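Side-chain contacts in hypothetical protein PA3499 (Pseudomonas aeruginosa, PDB 2IG8), which is of unknown function but belongs to the YjgF-like family, small proteins that fold as a mixed beta sheet backed by helices, here in an assembly of three chains: residues S21-V26 with L30-M35; P39-A44 with A49-H54; K63-L68 with G73-L78. All coordinates share one frame; numbering follows the deposited sequence.

Contact 1 of 3, residues S21-V26 with L30-M35; sequences SNALLV and LVMSGM
V31 lays its CB over the backbone carbonyl of L24, 3.4 Å from L24 O. Its CG1 stands anti to the backbone N (chi1 179°). This leaves CG2 beside that N, where it reaches along the hairpin and meets V26 CG2 at 3.9 Å. The two valines cross obliquely. Strands 23-26 and 29-36 are the antiparallel arms of a beta hairpin. L24 and V31 form a hydrogen-bonded pair. L24 N donates to V31 O at 2.7 Å, and V31 N returns the bond to L24 O.

A23, L25, L30 and M32 point to the other face. There L30 CD1 lies over the facing strand between A23 and L25. L30 CD1 is 4.1 Å from L25 CB and slightly farther from A23 CB. M32 CG also touches A23 CB. Helix 53-70 packs on this face through L67 and L68.

Next along the chain, S33 N bonds to N22 O. S33 OG turns to S21 and donates to S21 O at 2.7 Å. It comes from above the carbonyl plane, 45° out of it. The M35 chain bends at chi2 and chi3, so that its CE comes up at about a right angle to the N22 side chain, 4.1 Å from N22 CG.

L24 and V31 face the second subunit, where they pack on its F108 and A110. S21 OG bonds to F108 O of the second subunit. S33 OG also bonds to S111 N there. The buried S33 hydroxyl can thus give its proton to S21 O while it accepts from the neighbour, so one group ties the hairpin to the subunit interface.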
loop_
_atom_site.group_PDB
_atom_site.type_symbol
_atom_site.label_atom_id
_atom_site.label_comp_id
_atom_site.label_asym_id
_atom_site.label_seq_id
_atom_site.Cartn_x
_atom_site.Cartn_y
_atom_site.Cartn_z
ATOM N N SER B 21 -9.341 3.895 12.669
ATOM C CA SER B 21 -10.701 4.134 12.218
ATOM C C SER B 21 -10.986 3.226 11.031
ATOM O O SER B 21 -10.167 3.129 10.101
ATOM C CB SER B 21 -10.884 5.595 11.789
ATOM O OG SER B 21 -10.729 6.481 12.885
ATOM N N ASN B 22 -12.140 2.568 11.045
ATOM C CA ASN B 22 -12.507 1.682 9.925
ATOM C C ASN B 22 -12.597 2.452 8.620
ATOM O O ASN B 22 -12.100 1.988 7.592
ATOM C CB ASN B 22 -13.828 0.929 10.205
ATOM C CG ASN B 22 -13.647 -0.235 11.160
ATOM O OD1 ASN B 22 -14.594 -0.659 11.837
ATOM N ND2 ASN B 22 -12.439 -0.760 11.231
ATOM N N ALA B 23 -13.222 3.628 8.658
ATOM C CA ALA B 23 -13.322 4.461 7.460
ATOM C C ALA B 23 -13.340 5.968 7.765
ATOM O O ALA B 23 -13.984 6.425 8.721
ATOM C CB ALA B 23 -14.546 4.048 6.635
ATOM N N LEU B 24 -12.612 6.728 6.951
ATOM C CA LEU B 24 -12.555 8.185 7.059
ATOM C C LEU B 24 -12.789 8.731 5.673
ATOM O O LEU B 24 -12.066 8.358 4.741
ATOM C CB LEU B 24 -11.184 8.671 7.543
ATOM C CG LEU B 24 -10.670 8.217 8.910
ATOM C CD1 LEU B 24 -9.213 8.581 9.023
ATOM C CD2 LEU B 24 -11.466 8.849 10.032
ATOM N N LEU B 25 -13.784 9.612 5.550
ATOM C CA LEU B 25 -14.074 10.294 4.293
ATOM C C LEU B 25 -13.272 11.585 4.316
ATOM O O LEU B 25 -13.450 12.437 5.187
ATOM C CB LEU B 25 -15.575 10.554 4.145
ATOM C CG LEU B 25 -16.036 11.239 2.856
ATOM C CD1 LEU B 25 -15.735 10.380 1.639
ATOM C CD2 LEU B 25 -17.518 11.551 2.935
ATOM N N VAL B 26 -12.336 11.688 3.389
ATOM C CA VAL B 26 -11.382 12.783 3.342
ATOM C C VAL B 26 -11.608 13.458 2.008
ATOM O O VAL B 26 -11.109 12.998 0.983
ATOM C CB VAL B 26 -9.938 12.252 3.445
ATOM C CG1 VAL B 26 -8.927 13.379 3.209
ATOM C CG2 VAL B 26 -9.720 11.555 4.801
ATOM N N LEU B 30 -12.680 7.961 0.182
ATOM C CA LEU B 30 -13.024 7.093 1.329
ATOM C C LEU B 30 -11.823 6.250 1.712
ATOM O O LEU B 30 -11.479 5.285 1.038
ATOM C CB LEU B 30 -14.214 6.197 1.046
ATOM C CG LEU B 30 -14.783 5.504 2.299
ATOM C CD1 LEU B 30 -15.250 6.525 3.327
ATOM C CD2 LEU B 30 -15.921 4.551 1.890
ATOM N N VAL B 31 -11.162 6.663 2.771
ATOM C CA VAL B 31 -9.987 5.985 3.278
ATOM C C VAL B 31 -10.480 4.909 4.223
ATOM O O VAL B 31 -11.249 5.193 5.142
ATOM C CB VAL B 31 -9.062 6.959 4.025
ATOM C CG1 VAL B 31 -7.832 6.226 4.573
ATOM C CG2 VAL B 31 -8.667 8.165 3.124
ATOM N N MET B 32 -10.034 3.682 4.002
ATOM C CA MET B 32 -10.524 2.546 4.740
ATOM C C MET B 32 -9.383 1.749 5.320
ATOM O O MET B 32 -8.338 1.589 4.683
ATOM C CB MET B 32 -11.339 1.622 3.800
ATOM C CG MET B 32 -12.665 2.218 3.305
ATOM S SD MET B 32 -13.578 1.201 2.070
ATOM C CE MET B 32 -12.923 1.968 0.574
ATOM N N SER B 33 -9.609 1.198 6.504
ATOM C CA SER B 33 -8.718 0.212 7.067
ATOM C C SER B 33 -8.818 -1.091 6.312
ATOM O O SER B 33 -9.806 -1.367 5.629
ATOM C CB SER B 33 -9.054 -0.040 8.555
ATOM O OG SER B 33 -8.625 1.059 9.363
ATOM N N GLY B 34 -7.798 -1.919 6.476
ATOM C CA GLY B 34 -7.809 -3.251 5.918
ATOM C C GLY B 34 -8.957 -4.038 6.510
ATOM O O GLY B 34 -9.201 -3.990 7.727
ATOM N N MET B 35 -9.678 -4.729 5.644
ATOM C CA MET B 35 -10.840 -5.507 6.046
ATOM C C MET B 35 -10.580 -7.014 5.961
ATOM O O MET B 35 -9.885 -7.499 5.065
ATOM C CB MET B 35 -12.055 -5.106 5.201
ATOM C CG MET B 35 -12.649 -3.707 5.552
ATOM S SD MET B 35 -13.470 -3.574 7.163
ATOM C CE MET B 35 -12.342 -2.403 7.983
#

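Contact 2 of 3, residues P39-A44 with A49-H54; sequences PATRQA and AALDAH
L51 N gives its hydrogen to a water 2.8 Å from it, and the same water donates to T41 O at 2.9 Å. The water therefore bridges the short helix 40-46 and the loop that leads into helix 53-70. This is a surface loop between two helices of the YjgF-like fold. A direct bond lies farther along: A49 N donates to A44 O at 2.9 Å, with an angle of 150° at the hydrogen. The donor is five residues beyond the acceptor, so the chain turns back on itself as it leaves the helix.

The apolar part is small. A44 points its CB at the loop and sits against L51 CG at 3.7 Å. A44 CB also lies close to the carbonyl of A49, 3.3 Å from A49 O. L51 CG stands beside its backbone N (chi1 -60°), which turns the leucine branches to the helix. L51 CD1 then reaches T41 CG2 at 4.1 Å, the two side chains crossing at about a right angle. On the far side of the short helix, R42 makes a salt bridge with E123. Helix 53-70 begins within 49-54, at A53, and D52 holds its N-cap position: D52 OD1 accepts a hydrogen bond from the backbone N of A55.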
loop_
_atom_site.group_PDB
_atom_site.type_symbol
_atom_site.label_atom_id
_atom_site.label_comp_id
_atom_site.label_asym_id
_atom_site.label_seq_id
_atom_site.Cartn_x
_atom_site.Cartn_y
_atom_site.Cartn_z
ATOM N N PRO B 39 -15.312 -11.296 12.577
ATOM C CA PRO B 39 -15.447 -12.566 13.322
ATOM C C PRO B 39 -16.225 -13.707 12.689
ATOM O O PRO B 39 -16.289 -14.774 13.298
ATOM C CB PRO B 39 -16.123 -12.117 14.620
ATOM C CG PRO B 39 -17.012 -10.980 14.194
ATOM C CD PRO B 39 -16.247 -10.267 13.088
ATOM N N ALA B 40 -16.765 -13.521 11.478
ATOM C CA ALA B 40 -17.501 -14.572 10.783
ATOM C C ALA B 40 -16.642 -15.842 10.647
ATOM O O ALA B 40 -17.157 -16.957 10.796
ATOM C CB ALA B 40 -17.963 -14.075 9.414
ATOM N N THR B 41 -15.346 -15.649 10.376
ATOM C CA THR B 41 -14.376 -16.743 10.235
ATOM C C THR B 41 -14.227 -17.536 11.527
ATOM O O THR B 41 -14.054 -18.749 11.482
ATOM C CB THR B 41 -12.989 -16.265 9.802
ATOM O OG1 THR B 41 -12.572 -15.105 10.558
ATOM C CG2 THR B 41 -12.963 -15.938 8.298
ATOM N N ARG B 42 -14.269 -16.855 12.674
ATOM C CA ARG B 42 -14.167 -17.567 13.959
ATOM C C ARG B 42 -15.400 -18.404 14.233
ATOM O O ARG B 42 -15.310 -19.589 14.631
ATOM C CB ARG B 42 -13.887 -16.592 15.119
ATOM C CG ARG B 42 -13.795 -17.303 16.457
ATOM C CD ARG B 42 -12.898 -16.585 17.444
ATOM N NE ARG B 42 -11.540 -16.511 16.924
ATOM C CZ ARG B 42 -10.582 -15.690 17.363
ATOM N NH1 ARG B 42 -10.810 -14.854 18.383
ATOM N NH2 ARG B 42 -9.383 -15.712 16.783
ATOM N N GLN B 43 -16.571 -17.812 14.023
ATOM C CA GLN B 43 -17.834 -18.551 14.134
ATOM C C GLN B 43 -17.846 -19.798 13.202
ATOM O O GLN B 43 -18.165 -20.924 13.637
ATOM C CB GLN B 43 -19.007 -17.597 13.823
ATOM C CG GLN B 43 -20.382 -18.272 13.527
ATOM C CD GLN B 43 -21.431 -17.282 12.913
ATOM O OE1 GLN B 43 -21.149 -16.513 11.961
ATOM N NE2 GLN B 43 -22.630 -17.348 13.425
ATOM N N ALA B 44 -17.447 -19.599 11.943
ATOM C CA ALA B 44 -17.445 -20.648 10.937
ATOM C C ALA B 44 -16.496 -21.805 11.325
ATOM O O ALA B 44 -16.880 -22.965 11.300
ATOM C CB ALA B 44 -17.052 -20.068 9.551
ATOM N N ALA B 49 -17.014 -25.502 9.970
ATOM C CA ALA B 49 -17.380 -25.064 8.633
ATOM C C ALA B 49 -16.518 -23.850 8.235
ATOM O O ALA B 49 -17.043 -22.843 7.753
ATOM C CB ALA B 49 -18.893 -24.692 8.591
ATOM N N ALA B 50 -15.207 -23.962 8.444
ATOM C CA ALA B 50 -14.248 -22.875 8.167
ATOM C C ALA B 50 -14.467 -22.335 6.760
ATOM O O ALA B 50 -14.751 -23.098 5.844
ATOM C CB ALA B 50 -12.807 -23.358 8.319
ATOM N N LEU B 51 -14.408 -21.015 6.626
ATOM C CA LEU B 51 -14.589 -20.355 5.328
ATOM C C LEU B 51 -13.317 -20.434 4.528
ATOM O O LEU B 51 -12.231 -20.037 5.001
ATOM C CB LEU B 51 -14.947 -18.893 5.508
ATOM C CG LEU B 51 -16.231 -18.603 6.295
ATOM C CD1 LEU B 51 -16.442 -17.077 6.383
ATOM C CD2 LEU B 51 -17.456 -19.284 5.650
ATOM N N ASP B 52 -13.472 -20.887 3.283
ATOM C CA ASP B 52 -12.347 -20.912 2.348
ATOM C C ASP B 52 -12.034 -19.519 1.809
ATOM O O ASP B 52 -12.719 -18.535 2.151
ATOM C CB ASP B 52 -12.578 -21.950 1.224
ATOM C CG ASP B 52 -13.761 -21.624 0.273
ATOM O OD1 ASP B 52 -14.265 -20.468 0.228
ATOM O OD2 ASP B 52 -14.223 -22.604 -0.410
ATOM N N ALA B 53 -11.019 -19.428 0.949
ATOM C CA ALA B 53 -10.510 -18.114 0.521
ATOM C C ALA B 53 -11.541 -17.321 -0.280
ATOM O O ALA B 53 -11.661 -16.114 -0.110
ATOM C CB ALA B 53 -9.224 -18.274 -0.302
ATOM N N HIS B 54 -12.270 -18.012 -1.163
ATOM C CA HIS B 54 -13.316 -17.405 -1.952
ATOM C C HIS B 54 -14.417 -16.839 -1.035
ATOM O O HIS B 54 -14.809 -15.693 -1.195
ATOM C CB HIS B 54 -13.881 -18.454 -2.887
ATOM C CG HIS B 54 -14.980 -17.983 -3.780
ATOM N ND1 HIS B 54 -15.564 -18.812 -4.706
ATOM C CD2 HIS B 54 -15.543 -16.767 -3.971
ATOM C CE1 HIS B 54 -16.489 -18.140 -5.376
ATOM N NE2 HIS B 54 -16.519 -16.910 -4.921
HETATM O O HOH W 1 -13.315 -19.670 8.869
#

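Contact 3 of 3, residues K63-L68 with G73-L78; sequences KVKALL and GHVGNL
The flat peptide carbonyl of H74 meets the helix through L68, whose CD1 comes within 3.5 Å of H74 O. That oxygen also accepts from N77 N within the 3-10 turn 75-77. The H74 side chain leaves the backbone away from the helix, and N77 lies beside its ring. The helix reaches N77 at its base. There L68 CD2 lies 4.0 Å from N77 CB, and the two side chains slide past each other in opposite directions.

L68 is the centre of the contact. Its CG stands beside the backbone N (chi1 -76°), and both methyls reach into the loop. L68 CD1 lies 3.8 Å from L78 CG, with the two leucines set obliquely to each other. V64, one turn earlier in the helix, brings CG1 to 3.7 Å from L78 CD2. L78 is thus gripped by two helix residues, and it also packs on A130 and A132 of strand 126-133 and on F101.

Nearer the surface, K65 lays its aliphatic chain along V75. K65 CD is 3.7 Å from V75 CG1. The charged end turns elsewhere, to a salt bridge with E69.

One backbone bond ties the two segments. G73 N donates to L68 O at 2.7 Å. It takes up a carbonyl near the C-terminal end of helix 53-70 as the chain reverses.

The chain then enters strand 78-85. The connection from strand 29-36 to the parallel strand 78-85 runs through helices 40-46 and 53-70, with strand 126-133 between the two strands in the sheet. The arrangement is a beta-alpha-beta crossover that skips one strand, and this contact forms its helix-to-strand turn.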
loop_
_atom_site.group_PDB
_atom_site.type_symbol
_atom_site.label_atom_id
_atom_site.label_comp_id
_atom_site.label_asym_id
_atom_site.label_seq_id
_atom_site.Cartn_x
_atom_site.Cartn_y
_atom_site.Cartn_z
ATOM N N LYS B 63 -17.872 -6.188 3.430
ATOM C CA LYS B 63 -17.528 -5.176 4.429
ATOM C C LYS B 63 -17.135 -3.833 3.774
ATOM O O LYS B 63 -17.632 -2.775 4.164
ATOM C CB LYS B 63 -16.430 -5.681 5.360
ATOM C CG LYS B 63 -16.934 -6.782 6.289
ATOM C CD LYS B 63 -15.905 -7.184 7.346
ATOM C CE LYS B 63 -16.492 -8.278 8.233
ATOM N NZ LYS B 63 -15.547 -8.688 9.214
ATOM N N VAL B 64 -16.269 -3.909 2.769
ATOM C CA VAL B 64 -15.916 -2.731 1.973
ATOM C C VAL B 64 -17.178 -2.040 1.438
ATOM O O VAL B 64 -17.324 -0.824 1.551
ATOM C CB VAL B 64 -14.957 -3.112 0.832
ATOM C CG1 VAL B 64 -14.745 -1.916 -0.126
ATOM C CG2 VAL B 64 -13.626 -3.620 1.433
ATOM N N LYS B 65 -18.103 -2.816 0.882
ATOM C CA LYS B 65 -19.363 -2.260 0.393
ATOM C C LYS B 65 -20.207 -1.589 1.475
ATOM O O LYS B 65 -20.844 -0.556 1.221
ATOM C CB LYS B 65 -20.151 -3.358 -0.297
ATOM C CG LYS B 65 -21.518 -2.942 -0.761
ATOM C CD LYS B 65 -22.008 -3.930 -1.786
ATOM C CE LYS B 65 -23.437 -4.297 -1.608
ATOM N NZ LYS B 65 -24.347 -3.198 -1.852
ATOM N N ALA B 66 -20.224 -2.186 2.669
ATOM C CA ALA B 66 -20.901 -1.606 3.816
ATOM C C ALA B 66 -20.308 -0.249 4.168
ATOM O O ALA B 66 -21.052 0.710 4.401
ATOM C CB ALA B 66 -20.860 -2.575 5.044
ATOM N N LEU B 67 -18.982 -0.145 4.157
ATOM C CA LEU B 67 -18.324 1.134 4.423
ATOM C C LEU B 67 -18.668 2.160 3.339
ATOM O O LEU B 67 -19.026 3.305 3.651
ATOM C CB LEU B 67 -16.808 0.973 4.560
ATOM C CG LEU B 67 -16.313 0.133 5.740
ATOM C CD1 LEU B 67 -14.811 -0.191 5.599
ATOM C CD2 LEU B 67 -16.642 0.785 7.062
ATOM N N LEU B 68 -18.581 1.739 2.075
ATOM C CA LEU B 68 -18.924 2.610 0.943
ATOM C C LEU B 68 -20.342 3.149 1.064
ATOM O O LEU B 68 -20.576 4.347 0.888
ATOM C CB LEU B 68 -18.780 1.866 -0.381
ATOM C CG LEU B 68 -17.355 1.654 -0.892
ATOM C CD1 LEU B 68 -17.293 0.543 -1.956
ATOM C CD2 LEU B 68 -16.753 2.989 -1.407
ATOM N N GLY B 73 -21.740 5.954 -0.948
ATOM C CA GLY B 73 -21.136 5.478 -2.180
ATOM C C GLY B 73 -21.640 4.118 -2.635
ATOM O O GLY B 73 -22.695 3.661 -2.202
ATOM N N HIS B 74 -20.875 3.483 -3.519
ATOM C CA HIS B 74 -21.222 2.198 -4.097
ATOM C C HIS B 74 -19.936 1.552 -4.647
ATOM O O HIS B 74 -18.878 2.188 -4.667
ATOM C CB HIS B 74 -22.274 2.391 -5.199
ATOM C CG HIS B 74 -21.797 3.209 -6.363
ATOM N ND1 HIS B 74 -21.987 4.570 -6.451
ATOM C CD2 HIS B 74 -21.134 2.853 -7.484
ATOM C CE1 HIS B 74 -21.467 5.015 -7.581
ATOM N NE2 HIS B 74 -20.938 3.993 -8.224
ATOM N N VAL B 75 -20.029 0.318 -5.127
ATOM C CA VAL B 75 -18.815 -0.451 -5.455
ATOM C C VAL B 75 -18.045 0.094 -6.662
ATOM O O VAL B 75 -16.855 -0.134 -6.786
ATOM C CB VAL B 75 -19.085 -1.968 -5.619
ATOM C CG1 VAL B 75 -19.713 -2.559 -4.316
ATOM C CG2 VAL B 75 -19.927 -2.252 -6.804
ATOM N N GLY B 76 -18.738 0.823 -7.530
ATOM C CA GLY B 76 -18.110 1.541 -8.632
ATOM C C GLY B 76 -17.094 2.589 -8.222
ATOM O O GLY B 76 -16.296 3.037 -9.059
ATOM N N ASN B 77 -17.141 3.010 -6.954
ATOM C CA ASN B 77 -16.205 3.984 -6.394
ATOM C C ASN B 77 -14.799 3.425 -6.143
ATOM O O ASN B 77 -13.852 4.185 -5.997
ATOM C CB ASN B 77 -16.734 4.519 -5.060
ATOM C CG ASN B 77 -18.005 5.341 -5.196
ATOM O OD1 ASN B 77 -18.311 5.927 -6.251
ATOM N ND2 ASN B 77 -18.738 5.417 -4.109
ATOM N N LEU B 78 -14.685 2.097 -6.063
ATOM C CA LEU B 78 -13.415 1.420 -5.802
ATOM C C LEU B 78 -12.495 1.538 -7.018
ATOM O O LEU B 78 -12.939 1.267 -8.138
ATOM C CB LEU B 78 -13.665 -0.055 -5.488
ATOM C CG LEU B 78 -14.383 -0.341 -4.165
ATOM C CD1 LEU B 78 -14.973 -1.733 -4.118
ATOM C CD2 LEU B 78 -13.400 -0.115 -3.009
#

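How the contacts relate
Contact 1 is buried, contact 3 is partly buried, and contact 2 lies at the surface. Contacts 2 and 3 both use helix 53-70, near its start and near its end, with centres about 22 Å apart. Contact 1 meets contact 3 directly: L30 CD2 packs 3.7 Å from L68 CA, and L67 reaches A23 and M32. Hairpin and helix therefore share one apolar core. Strand pairing dominates contact 1, leucine packing contact 3, and a water bridge with a little packing of L51 on A44 and T41 contact 2. Another subunit touches contact 1 but neither of the others. Both loop contacts close with one backbone bond spanning five residues.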